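Side-chain contacts in peptide ABC transporter permease (Staphylococcus hominis, PDB 6EXS), which probably transports peptides across the membrane as a POT family transporter, and binds a thioalcohol-conjugated peptide, a precursor of human axillary malodour: residues G161-I164 and S165-L169; N339-F342 and I343-A347; V399-S402 and Y403-V407. All coordinates share one frame; numbering follows the deposited sequence.

Interaction 1. Residues G161-I164 and S165-L169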
ATOM      1  N   GLY A 161      12.011   0.973   6.777  1.00 37.16           N
ATOM      2  CA  GLY A 161      11.031   0.892   7.853  1.00 36.05           C
ATOM      3  C   GLY A 161      10.301  -0.439   7.812  1.00 37.92           C
ATOM      4  O   GLY A 161      10.197  -1.127   8.830  1.00 37.35           O
ATOM      5  N   ALA A 162       9.852  -0.835   6.601  1.00 33.47           N
ATOM      6  CA  ALA A 162       9.178  -2.105   6.334  1.00 32.56           C
ATOM      7  C   ALA A 162      10.069  -3.328   6.614  1.00 37.06           C
ATOM      8  O   ALA A 162       9.537  -4.369   6.985  1.00 38.45           O
ATOM      9  CB  ALA A 162       8.677  -2.143   4.902  1.00 32.59           C
ATOM     10  N   LEU A 163      11.404  -3.211   6.425  1.00 32.52           N
ATOM     11  CA  LEU A 163      12.364  -4.299   6.648  1.00 31.75           C
ATOM     12  C   LEU A 163      12.715  -4.508   8.118  1.00 35.52           C
ATOM     13  O   LEU A 163      12.681  -5.646   8.574  1.00 36.19           O
ATOM     14  CB  LEU A 163      13.649  -4.115   5.789  1.00 31.74           C
ATOM     15  CG  LEU A 163      14.891  -4.948   6.159  1.00 36.88           C
ATOM     16  CD1 LEU A 163      14.680  -6.463   5.903  1.00 37.65           C
ATOM     17  CD2 LEU A 163      16.122  -4.447   5.445  1.00 37.48           C
ATOM     18  N   ILE A 164      13.073  -3.425   8.841  1.00 31.70           N
ATOM     19  CA  ILE A 164      13.522  -3.452  10.242  1.00 31.79           C
ATOM     20  C   ILE A 164      12.397  -3.753  11.271  1.00 35.34           C
ATOM     21  O   ILE A 164      12.631  -4.536  12.200  1.00 35.26           O
ATOM     22  CB  ILE A 164      14.291  -2.133  10.590  1.00 35.10           C
ATOM     23  CG1 ILE A 164      15.532  -1.947   9.665  1.00 35.96           C
ATOM     24  CG2 ILE A 164      14.729  -2.096  12.054  1.00 35.85           C
ATOM     25  CD1 ILE A 164      16.129  -0.517   9.611  1.00 42.30           C
ATOM     26  N   SER A 165      11.215  -3.115  11.137  1.00 31.04           N
ATOM     27  CA  SER A 165      10.124  -3.256  12.108  1.00 30.24           C
ATOM     28  C   SER A 165       9.637  -4.709  12.352  1.00 36.64           C
ATOM     29  O   SER A 165       9.504  -5.031  13.531  1.00 37.13           O
ATOM     30  CB  SER A 165       8.955  -2.340  11.780  1.00 30.73           C
ATOM     31  OG  SER A 165       8.419  -2.557  10.486  1.00 33.31           O
ATOM     32  N   PRO A 166       9.391  -5.615  11.355  1.00 34.51           N
ATOM     33  CA  PRO A 166       8.985  -6.992  11.704  1.00 34.93           C
ATOM     34  C   PRO A 166      10.076  -7.738  12.489  1.00 40.17           C
ATOM     35  O   PRO A 166       9.749  -8.483  13.421  1.00 39.80           O
ATOM     36  CB  PRO A 166       8.714  -7.636  10.336  1.00 36.36           C
ATOM     37  CG  PRO A 166       8.491  -6.478   9.400  1.00 40.13           C
ATOM     38  CD  PRO A 166       9.482  -5.471   9.887  1.00 35.84           C
ATOM     39  N   ILE A 167      11.370  -7.479  12.160  1.00 37.00           N
ATOM     40  CA  ILE A 167      12.531  -8.054  12.853  1.00 38.10           C
ATOM     41  C   ILE A 167      12.509  -7.642  14.337  1.00 45.05           C
ATOM     42  O   ILE A 167      12.713  -8.502  15.199  1.00 47.09           O
ATOM     43  CB  ILE A 167      13.876  -7.719  12.133  1.00 41.23           C
ATOM     44  CG1 ILE A 167      13.924  -8.341  10.711  1.00 41.20           C
ATOM     45  CG2 ILE A 167      15.104  -8.146  12.953  1.00 42.91           C
ATOM     46  CD1 ILE A 167      15.069  -7.815   9.775  1.00 42.98           C
ATOM     47  N   ILE A 168      12.191  -6.358  14.632  1.00 41.44           N
ATOM     48  CA  ILE A 168      12.131  -5.825  16.009  1.00 41.35           C
ATOM     49  C   ILE A 168      10.905  -6.339  16.786  1.00 46.05           C
ATOM     50  O   ILE A 168      11.030  -6.684  17.967  1.00 46.61           O
ATOM     51  CB  ILE A 168      12.253  -4.266  16.044  1.00 43.91           C
ATOM     52  CG1 ILE A 168      13.691  -3.830  15.644  1.00 44.62           C
ATOM     53  CG2 ILE A 168      11.851  -3.673  17.419  1.00 44.09           C
ATOM     54  CD1 ILE A 168      13.940  -2.354  15.571  1.00 53.70           C
ATOM     55  N   LEU A 169       9.739  -6.405  16.127  1.00 42.17           N
ATOM     56  CA  LEU A 169       8.485  -6.778  16.770  1.00 41.53           C
ATOM     57  C   LEU A 169       8.201  -8.278  16.811  1.00 44.74           C
ATOM     58  O   LEU A 169       7.260  -8.683  17.499  1.00 45.19           O
ATOM     59  CB  LEU A 169       7.327  -6.002  16.157  1.00 41.56           C
ATOM     60  CG  LEU A 169       7.415  -4.498  16.437  1.00 47.65           C
ATOM     61  CD1 LEU A 169       6.573  -3.733  15.507  1.00 48.65           C
ATOM     62  CD2 LEU A 169       7.045  -4.163  17.868  1.00 50.13           C
TER
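The carbonyl plane of Gly-161 is met on both faces by Ser-165, one turn later in the same helix. The backbone N comes from one face and the side-chain OG from the other. This is a serine-to-carbonyl bond within a proline-kinked helix, the 147-174 helix of a Major Facilitator Superfamily fold. Ser-165 OG donates to Gly-161 O at 2.8 Å. Ser-165 N reaches Gly-161 O at 3.2 Å, with an N-H...O angle of 164°. Two bonds from one residue therefore grip one oxygen. The serine chi1 of 58° holds OG between the backbone N and the carbonyl carbon, and this lets it fold back along the helix.

The next residue breaks the pattern. Pro-166 has no N-H to give to Ala-162 O. Its CD and CG stand against that oxygen instead, and CD of Pro-166 lies 3.1 Å from Ala-162 O. The helix kinks here. Leu-163 O, in the same turn, takes a hydrogen bond from Ser-337 OG outside the helix. Regular bonding resumes at Ile-168 N, which donates to Ile-164 O.

Ala-162 points away from the following turn and touches the bound conjugated peptide. Its neighbours include Tyr-33 and Pro-340. The kink comes one turn after this pocket residue. Phe-30 of helix 16-44 packs on Ile-164, Ser-165 and Ile-168.

Two apolar pairs run along the helix. Leu-163 and Ile-167 run alongside each other with their ends on the same side, and their CD1 atoms are 4.1 Å apart. Ile-164 and Ile-168 do likewise, and the branch methyl CG2 of Ile-164 touches Ile-168 CD1 at 3.6 Å.

Interaction 2. Residues N339-F342 and I343-A347; sequences NPLF and ILLFA. With C3H (2-[[(2~{R})-2-azanyl-3-[(3~{S})-3-methyl-1-oxidanyl-hexan-3-yl]sulfanyl-propanoyl]amino]ethanoic acid), chain O.
Asn-339 reaches forward along its helix to Ile-343 while its root lies against the bound conjugated peptide. Both residues are in the first turns of helix 338-357, part of the Major Facilitator Superfamily fold. Asn-339 CB lies against C5 and C6 of the ligand, modelled closer than carbons normally approach, so the exact spacing is doubtful. CG is between two neighbours, with ligand C5 on one hand and Ile-343 CD1 on the other. Chi1 of -178° sets CG opposite the backbone N, and from there the amide spreads toward the next turn. Asn-339 OD1 abuts the Ile-343 CD1 methyl at 3.1 Å, a close van der Waals approach and not a polar bond. ND2 is hydrogen-bonded to Glu-410 OE1 on helix 396-418, and this bond fixes which way round the amide sits.

The backbone of the same residue serves the ligand. Asn-339 N donates to the hydroxyl O of C3H at 3.0 Å, with an N-H...O angle of 163°. Phe-335 O and Gln-336 O are also hydrogen-bonded to the ligand. CG of Pro-340 is 3.7 Å from the amino N of C3H.

Further along, the contacts are apolar and lie partly on the surface. Leu-341 CG is 3.9 Å from Leu-345 CD1. Leu-341 and Leu-344 also pack on Leu-163 of helix 147-174. The Phe-342 and Phe-346 side chains extend together. Their ring planes make an oblique 43°, and CD2 of Phe-342 comes within 3.5 Å of Phe-346 CE2.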
ATOM      1  N   ASN A 339      10.050  -9.133   1.021  1.00 36.54           N
ATOM      2  CA  ASN A 339       9.797  -8.202  -0.076  1.00 37.07           C
ATOM      3  C   ASN A 339      10.596  -6.868   0.062  1.00 40.85           C
ATOM      4  O   ASN A 339      11.292  -6.535  -0.893  1.00 39.07           O
ATOM      5  CB  ASN A 339       8.292  -7.984  -0.228  1.00 36.50           C
ATOM      6  CG  ASN A 339       7.855  -7.090  -1.332  1.00 54.14           C
ATOM      7  OD1 ASN A 339       7.916  -5.879  -1.197  1.00 49.92           O
ATOM      8  ND2 ASN A 339       7.292  -7.670  -2.390  1.00 44.18           N
ATOM      9  N   PRO A 340      10.574  -6.135   1.217  1.00 37.52           N
ATOM     10  CA  PRO A 340      11.402  -4.914   1.325  1.00 36.91           C
ATOM     11  C   PRO A 340      12.913  -5.162   1.238  1.00 40.90           C
ATOM     12  O   PRO A 340      13.619  -4.305   0.706  1.00 40.00           O
ATOM     13  CB  PRO A 340      11.001  -4.315   2.677  1.00 38.60           C
ATOM     14  CG  PRO A 340       9.781  -5.052   3.108  1.00 42.59           C
ATOM     15  CD  PRO A 340       9.814  -6.375   2.462  1.00 38.17           C
ATOM     16  N   LEU A 341      13.416  -6.322   1.734  1.00 38.76           N
ATOM     17  CA  LEU A 341      14.844  -6.660   1.636  1.00 39.26           C
ATOM     18  C   LEU A 341      15.273  -6.817   0.169  1.00 44.91           C
ATOM     19  O   LEU A 341      16.292  -6.242  -0.231  1.00 45.70           O
ATOM     20  CB  LEU A 341      15.194  -7.933   2.429  1.00 39.47           C
ATOM     21  CG  LEU A 341      16.650  -8.438   2.313  1.00 44.03           C
ATOM     22  CD1 LEU A 341      17.625  -7.488   2.991  1.00 44.23           C
ATOM     23  CD2 LEU A 341      16.796  -9.834   2.874  1.00 44.44           C
ATOM     24  N   PHE A 342      14.493  -7.572  -0.630  1.00 41.28           N
ATOM     25  CA  PHE A 342      14.785  -7.796  -2.052  1.00 41.87           C
ATOM     26  C   PHE A 342      14.653  -6.529  -2.890  1.00 45.96           C
ATOM     27  O   PHE A 342      15.416  -6.360  -3.840  1.00 46.91           O
ATOM     28  CB  PHE A 342      13.954  -8.950  -2.618  1.00 44.04           C
ATOM     29  CG  PHE A 342      14.588 -10.292  -2.334  1.00 46.20           C
ATOM     30  CD1 PHE A 342      14.557 -10.840  -1.053  1.00 48.56           C
ATOM     31  CD2 PHE A 342      15.243 -10.995  -3.337  1.00 49.08           C
ATOM     32  CE1 PHE A 342      15.180 -12.059  -0.780  1.00 50.12           C
ATOM     33  CE2 PHE A 342      15.856 -12.226  -3.066  1.00 52.48           C
ATOM     34  CZ  PHE A 342      15.823 -12.747  -1.790  1.00 50.23           C
ATOM     35  N   ILE A 343      13.721  -5.621  -2.517  1.00 40.98           N
ATOM     36  CA  ILE A 343      13.568  -4.329  -3.184  1.00 40.31           C
ATOM     37  C   ILE A 343      14.845  -3.531  -2.911  1.00 44.89           C
ATOM     38  O   ILE A 343      15.467  -3.068  -3.855  1.00 45.66           O
ATOM     39  CB  ILE A 343      12.270  -3.578  -2.763  1.00 42.24           C
ATOM     40  CG1 ILE A 343      11.014  -4.310  -3.294  1.00 41.73           C
ATOM     41  CG2 ILE A 343      12.293  -2.117  -3.270  1.00 42.34           C
ATOM     42  CD1 ILE A 343       9.728  -3.862  -2.704  1.00 46.25           C
ATOM     43  N   LEU A 344      15.270  -3.439  -1.638  1.00 41.36           N
ATOM     44  CA  LEU A 344      16.487  -2.730  -1.242  1.00 41.48           C
ATOM     45  C   LEU A 344      17.745  -3.246  -1.935  1.00 48.23           C
ATOM     46  O   LEU A 344      18.554  -2.444  -2.397  1.00 48.88           O
ATOM     47  CB  LEU A 344      16.670  -2.724   0.292  1.00 40.81           C
ATOM     48  CG  LEU A 344      15.784  -1.762   1.090  1.00 43.63           C
ATOM     49  CD1 LEU A 344      15.676  -2.207   2.522  1.00 43.77           C
ATOM     50  CD2 LEU A 344      16.296  -0.344   1.036  1.00 43.60           C
ATOM     51  N   LEU A 345      17.896  -4.568  -2.046  1.00 47.08           N
ATOM     52  CA  LEU A 345      19.082  -5.157  -2.673  1.00 48.32           C
ATOM     53  C   LEU A 345      19.076  -5.124  -4.192  1.00 54.45           C
ATOM     54  O   LEU A 345      20.136  -4.924  -4.786  1.00 55.26           O
ATOM     55  CB  LEU A 345      19.304  -6.624  -2.227  1.00 48.36           C
ATOM     56  CG  LEU A 345      19.457  -6.943  -0.741  1.00 51.79           C
ATOM     57  CD1 LEU A 345      19.329  -8.435  -0.508  1.00 51.62           C
ATOM     58  CD2 LEU A 345      20.762  -6.409  -0.180  1.00 53.26           C
ATOM     59  N   PHE A 346      17.916  -5.371  -4.828  1.00 51.64           N
ATOM     60  CA  PHE A 346      17.894  -5.516  -6.279  1.00 52.77           C
ATOM     61  C   PHE A 346      17.155  -4.422  -7.081  1.00 59.63           C
ATOM     62  O   PHE A 346      17.254  -4.468  -8.309  1.00 61.17           O
ATOM     63  CB  PHE A 346      17.375  -6.914  -6.644  1.00 54.64           C
ATOM     64  CG  PHE A 346      18.160  -8.006  -5.944  1.00 56.42           C
ATOM     65  CD1 PHE A 346      19.489  -8.259  -6.281  1.00 60.39           C
ATOM     66  CD2 PHE A 346      17.592  -8.745  -4.914  1.00 57.81           C
ATOM     67  CE1 PHE A 346      20.224  -9.247  -5.613  1.00 61.55           C
ATOM     68  CE2 PHE A 346      18.330  -9.735  -4.246  1.00 61.02           C
ATOM     69  CZ  PHE A 346      19.635  -9.985  -4.605  1.00 59.97           C
ATOM     70  N   ALA A 347      16.510  -3.405  -6.439  1.00 55.98           N
ATOM     71  CA  ALA A 347      15.891  -2.289  -7.186  1.00 56.09           C
ATOM     72  C   ALA A 347      16.962  -1.429  -7.899  1.00 63.17           C
ATOM     73  O   ALA A 347      16.737  -1.115  -9.072  1.00 63.22           O
ATOM     74  CB  ALA A 347      15.018  -1.421  -6.293  1.00 55.79           C
TER
HETATM   75  O2  C3H O 514       5.946  -0.710   1.232  0.75 69.54           O
HETATM   76  C11 C3H O 514       6.775  -1.366   0.709  0.75 68.31           C
HETATM   77  O3  C3H O 514       7.256  -1.112  -0.457  0.75 68.52           O
HETATM   78  C10 C3H O 514       7.358  -2.627   1.278  0.75 66.90           C
HETATM   79  N1  C3H O 514       6.450  -3.332   2.150  0.75 65.30           N
HETATM   80  C9  C3H O 514       5.567  -4.195   1.677  0.75 65.79           C
HETATM   81  O1  C3H O 514       4.820  -3.943   0.743  0.75 68.68           O
HETATM   82  C8  C3H O 514       5.493  -5.549   2.304  0.75 63.57           C
HETATM   83  N   C3H O 514       6.179  -5.518   3.589  0.75 63.93           N
HETATM   84  C7  C3H O 514       4.040  -5.956   2.552  0.75 63.34           C
HETATM   85  S   C3H O 514       3.291  -7.130   1.390  0.75 63.64           S
HETATM   86  C3  C3H O 514       4.092  -8.818   1.509  0.75 55.14           C
HETATM   87  C4  C3H O 514       3.740  -9.355   2.872  0.75 52.12           C
HETATM   88  C5  C3H O 514       5.591  -8.632   1.235  0.75 51.07           C
HETATM   89  C6  C3H O 514       6.492  -9.821   1.484  0.75 46.34           C
HETATM   90  O   C3H O 514       7.441  -9.567   2.466  0.75 41.31           O
HETATM   91  C2  C3H O 514       3.547  -9.757   0.437  0.75 54.02           C
HETATM   92  C1  C3H O 514       4.566 -10.261  -0.571  0.75 51.79           C
HETATM   93  C   C3H O 514       3.937 -11.188  -1.575  0.75 50.23           C

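Interaction 3. Residues V399-S402 and Y403-V407; sequences VILS and YVICV. With C3H (2-[[(2~{R})-2-azanyl-3-[(3~{S})-3-methyl-1-oxidanyl-hexan-3-yl]sulfanyl-propanoyl]amino]ethanoic acid), chain O; OLC ((2R)-2,3-dihydroxypropyl (9Z)-octadec-9-enoate), chain B.
Tyr-403 lies alongside Val-399, one helical turn earlier, and puts the opposite side of its ring against the bound conjugated peptide. On the helix side, Tyr-403 CD2 is 3.1 Å from Val-399 O, and CE2 is 3.9 Å from Val-399 CG1. On the ligand side, Tyr-403 CD1 is 3.4 Å from C6 of C3H, and CE1 also lies near C6 and C1. Ligand C2 is at the ring edge, in its plane. Chi1 of -81° turns CG beside the backbone N, which brings the ring back over the preceding turn. Cys-406 extends this ligand-facing side: its SG is 4.0 Å from the propyl end atom C of C3H.

The second shell fixes the ring. Tyr-403 OH is hydrogen-bonded to Gly-305 O, and the ring meets that of Phe-335. The backbone bond from Tyr-403 N to Val-399 O holds the turn beneath. Ser-402 points to another side of the helix, where its OG is hydrogen-bonded to Ser-378 O.

A further side carries an apolar pair and lipid. Leu-401 CD1 packs on Ile-405 CD1 at 3.8 Å. A bound monoolein covers this side too, with its C5 at 3.6 Å from Leu-401 CD2 and its chain against Ile-400 CG2.

Helix 396-418 thus stands between pocket and lipid, within the Major Facilitator Superfamily fold. Helix 338-357 packs on Val-404 and Val-407, helix 364-389 on Ser-402, Ile-405 and Cys-406, and helix 309-316 on Val-399 and Tyr-403.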
ATOM      1  N   VAL A 399       7.876 -21.513   1.118  1.00 44.69           N
ATOM      2  CA  VAL A 399       7.060 -20.311   1.386  1.00 43.16           C
ATOM      3  C   VAL A 399       7.892 -19.063   1.084  1.00 46.03           C
ATOM      4  O   VAL A 399       7.381 -18.133   0.468  1.00 46.22           O
ATOM      5  CB  VAL A 399       6.473 -20.286   2.827  1.00 46.37           C
ATOM      6  CG1 VAL A 399       5.431 -19.179   2.983  1.00 45.55           C
ATOM      7  CG2 VAL A 399       5.872 -21.635   3.200  1.00 46.87           C
ATOM      8  N   ILE A 400       9.191 -19.081   1.472  1.00 40.70           N
ATOM      9  CA  ILE A 400      10.151 -18.006   1.221  1.00 38.96           C
ATOM     10  C   ILE A 400      10.396 -17.847  -0.299  1.00 41.12           C
ATOM     11  O   ILE A 400      10.421 -16.718  -0.788  1.00 39.98           O
ATOM     12  CB  ILE A 400      11.452 -18.186   2.071  1.00 41.71           C
ATOM     13  CG1 ILE A 400      11.130 -18.011   3.588  1.00 40.47           C
ATOM     14  CG2 ILE A 400      12.560 -17.201   1.615  1.00 42.49           C
ATOM     15  CD1 ILE A 400      12.162 -18.528   4.555  1.00 39.65           C
ATOM     16  N   LEU A 401      10.517 -18.973  -1.040  1.00 37.57           N
ATOM     17  CA  LEU A 401      10.685 -18.985  -2.501  1.00 37.15           C
ATOM     18  C   LEU A 401       9.472 -18.337  -3.190  1.00 39.57           C
ATOM     19  O   LEU A 401       9.650 -17.620  -4.173  1.00 38.69           O
ATOM     20  CB  LEU A 401      10.948 -20.417  -3.033  1.00 38.05           C
ATOM     21  CG  LEU A 401      11.125 -20.630  -4.558  1.00 42.64           C
ATOM     22  CD1 LEU A 401      12.144 -19.645  -5.194  1.00 42.06           C
ATOM     23  CD2 LEU A 401      11.494 -22.062  -4.860  1.00 43.64           C
ATOM     24  N   SER A 402       8.260 -18.543  -2.648  1.00 35.88           N
ATOM     25  CA  SER A 402       7.048 -17.915  -3.189  1.00 35.51           C
ATOM     26  C   SER A 402       7.125 -16.376  -3.075  1.00 38.48           C
ATOM     27  O   SER A 402       6.860 -15.688  -4.055  1.00 37.88           O
ATOM     28  CB  SER A 402       5.804 -18.448  -2.497  1.00 38.34           C
ATOM     29  OG  SER A 402       4.655 -17.956  -3.163  1.00 49.69           O
ATOM     30  N   TYR A 403       7.562 -15.856  -1.905  1.00 34.74           N
ATOM     31  CA  TYR A 403       7.763 -14.425  -1.653  1.00 33.28           C
ATOM     32  C   TYR A 403       8.806 -13.834  -2.614  1.00 39.45           C
ATOM     33  O   TYR A 403       8.589 -12.753  -3.157  1.00 39.45           O
ATOM     34  CB  TYR A 403       8.213 -14.190  -0.199  1.00 32.35           C
ATOM     35  CG  TYR A 403       7.080 -14.199   0.803  1.00 31.52           C
ATOM     36  CD1 TYR A 403       6.207 -13.116   0.908  1.00 31.29           C
ATOM     37  CD2 TYR A 403       6.895 -15.274   1.667  1.00 31.55           C
ATOM     38  CE1 TYR A 403       5.169 -13.112   1.838  1.00 30.96           C
ATOM     39  CE2 TYR A 403       5.837 -15.298   2.573  1.00 31.73           C
ATOM     40  CZ  TYR A 403       4.985 -14.207   2.667  1.00 38.61           C
ATOM     41  OH  TYR A 403       3.952 -14.216   3.573  1.00 36.72           O
ATOM     42  N   VAL A 404       9.926 -14.557  -2.825  1.00 36.93           N
ATOM     43  CA  VAL A 404      11.040 -14.142  -3.685  1.00 37.01           C
ATOM     44  C   VAL A 404      10.600 -14.035  -5.151  1.00 43.26           C
ATOM     45  O   VAL A 404      10.976 -13.069  -5.814  1.00 43.60           O
ATOM     46  CB  VAL A 404      12.311 -15.024  -3.495  1.00 40.80           C
ATOM     47  CG1 VAL A 404      13.412 -14.638  -4.479  1.00 40.94           C
ATOM     48  CG2 VAL A 404      12.830 -14.961  -2.054  1.00 39.64           C
ATOM     49  N   ILE A 405       9.789 -14.992  -5.651  1.00 40.56           N
ATOM     50  CA  ILE A 405       9.310 -14.947  -7.042  1.00 40.90           C
ATOM     51  C   ILE A 405       8.395 -13.731  -7.251  1.00 45.18           C
ATOM     52  O   ILE A 405       8.532 -13.014  -8.245  1.00 45.50           O
ATOM     53  CB  ILE A 405       8.686 -16.291  -7.516  1.00 44.54           C
ATOM     54  CG1 ILE A 405       9.728 -17.441  -7.450  1.00 44.87           C
ATOM     55  CG2 ILE A 405       8.085 -16.166  -8.943  1.00 45.24           C
ATOM     56  CD1 ILE A 405       9.114 -18.856  -7.341  1.00 54.84           C
ATOM     57  N   CYS A 406       7.521 -13.461  -6.273  1.00 41.10           N
ATOM     58  CA  CYS A 406       6.599 -12.328  -6.315  1.00 39.78           C
ATOM     59  C   CYS A 406       7.300 -10.959  -6.309  1.00 42.50           C
ATOM     60  O   CYS A 406       6.901 -10.067  -7.065  1.00 40.24           O
ATOM     61  CB  CYS A 406       5.562 -12.426  -5.205  1.00 38.88           C
ATOM     62  SG  CYS A 406       4.052 -11.501  -5.550  1.00 42.57           S
ATOM     63  N   VAL A 407       8.325 -10.792  -5.449  1.00 40.27           N
ATOM     64  CA  VAL A 407       9.069  -9.536  -5.354  1.00 40.76           C
ATOM     65  C   VAL A 407       9.920  -9.304  -6.632  1.00 44.25           C
ATOM     66  O   VAL A 407      10.011  -8.162  -7.069  1.00 43.58           O
ATOM     67  CB  VAL A 407       9.863  -9.374  -4.031  1.00 45.06           C
ATOM     68  CG1 VAL A 407      10.949 -10.435  -3.872  1.00 45.35           C
ATOM     69  CG2 VAL A 407      10.442  -7.967  -3.899  1.00 44.63           C
TER
HETATM   70  O2  C3H O 514       5.946  -0.710   1.232  0.75 69.54           O
HETATM   71  C11 C3H O 514       6.775  -1.366   0.709  0.75 68.31           C
HETATM   72  O3  C3H O 514       7.256  -1.112  -0.457  0.75 68.52           O
HETATM   73  C10 C3H O 514       7.358  -2.627   1.278  0.75 66.90           C
HETATM   74  N1  C3H O 514       6.450  -3.332   2.150  0.75 65.30           N
HETATM   75  C9  C3H O 514       5.567  -4.195   1.677  0.75 65.79           C
HETATM   76  O1  C3H O 514       4.820  -3.943   0.743  0.75 68.68           O
HETATM   77  C8  C3H O 514       5.493  -5.549   2.304  0.75 63.57           C
HETATM   78  N   C3H O 514       6.179  -5.518   3.589  0.75 63.93           N
HETATM   79  C7  C3H O 514       4.040  -5.956   2.552  0.75 63.34           C
HETATM   80  S   C3H O 514       3.291  -7.130   1.390  0.75 63.64           S
HETATM   81  C3  C3H O 514       4.092  -8.818   1.509  0.75 55.14           C
HETATM   82  C4  C3H O 514       3.740  -9.355   2.872  0.75 52.12           C
HETATM   83  C5  C3H O 514       5.591  -8.632   1.235  0.75 51.07           C
HETATM   84  C6  C3H O 514       6.492  -9.821   1.484  0.75 46.34           C
HETATM   85  O   C3H O 514       7.441  -9.567   2.466  0.75 41.31           O
HETATM   86  C2  C3H O 514       3.547  -9.757   0.437  0.75 54.02           C
HETATM   87  C1  C3H O 514       4.566 -10.261  -0.571  0.75 51.79           C
HETATM   88  C   C3H O 514       3.937 -11.188  -1.575  0.75 50.23           C
HETATM   89  C18 OLC B 501      15.113 -11.255   6.670  1.00 48.17           C
HETATM   90  C10 OLC B 501      16.173 -17.352  -0.445  1.00 64.80           C
HETATM   91  C9  OLC B 501      15.514 -18.304  -1.105  1.00 66.27           C
HETATM   92  C17 OLC B 501      14.158 -11.709   5.588  1.00 48.88           C
HETATM   93  C11 OLC B 501      16.341 -17.185   1.048  1.00 63.15           C
HETATM   94  C8  OLC B 501      14.736 -19.464  -0.534  1.00 67.48           C
HETATM   95  C24 OLC B 501      13.153 -30.791  -0.893  1.00 80.32           C
HETATM   96  C16 OLC B 501      14.241 -13.189   5.262  1.00 49.62           C
HETATM   97  C12 OLC B 501      16.090 -15.748   1.529  1.00 60.82           C
HETATM   98  C7  OLC B 501      15.450 -20.818  -0.614  1.00 69.46           C
HETATM   99  C15 OLC B 501      15.207 -13.552   4.143  1.00 52.35           C
HETATM  100  C13 OLC B 501      16.426 -15.506   2.993  1.00 57.51           C
HETATM  101  C6  OLC B 501      15.485 -21.487  -1.991  1.00 71.13           C
HETATM  102  C14 OLC B 501      15.243 -15.047   3.837  1.00 55.32           C
HETATM  103  C5  OLC B 501      14.211 -22.211  -2.437  1.00 70.45           C
HETATM  104  C4  OLC B 501      13.868 -23.530  -1.738  1.00 69.41           C
HETATM  105  C3  OLC B 501      14.729 -24.727  -2.122  1.00 69.51           C
HETATM  106  C2  OLC B 501      13.996 -26.067  -2.019  1.00 69.30           C
HETATM  107  C21 OLC B 501      13.120 -28.640   0.456  1.00 73.78           C
HETATM  108  C1  OLC B 501      13.994 -26.711  -0.660  1.00 67.68           C
HETATM  109  C22 OLC B 501      13.397 -30.131   0.448  1.00 77.32           C
HETATM  110  O19 OLC B 501      14.253 -26.149   0.370  1.00 64.93           O
HETATM  111  O25 OLC B 501      11.775 -30.774  -1.243  1.00 82.62           O
HETATM  112  O23 OLC B 501      14.728 -30.399   0.893  1.00 79.16           O
HETATM  113  O20 OLC B 501      13.641 -28.002  -0.739  1.00 70.90           O

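How the interactions relate
All three contacts lie on pocket-lining helices. Interaction 2 is the middle one. It touches interaction 1 where Ala-162 CB meets Pro-340 CG at 3.6 Å and Leu-163 CD2 meets Leu-344 CD1 at 3.7 Å. It touches interaction 3 through Phe-342 CE2 and Val-404 CG1 at 3.7 Å, and through Asn-339 O and Val-407 CG2 at 3.4 Å. Interactions 1 and 3 do not touch, and their nearest atoms are about 11 Å apart. The ligand joins them: Ala-162, Asn-339, Pro-340, Tyr-403 and Cys-406 all line its pocket. Asn-339 N bonds the hydroxyl of its thioalcohol part, and Tyr-403 and Cys-406 pack on the carbons of the same part.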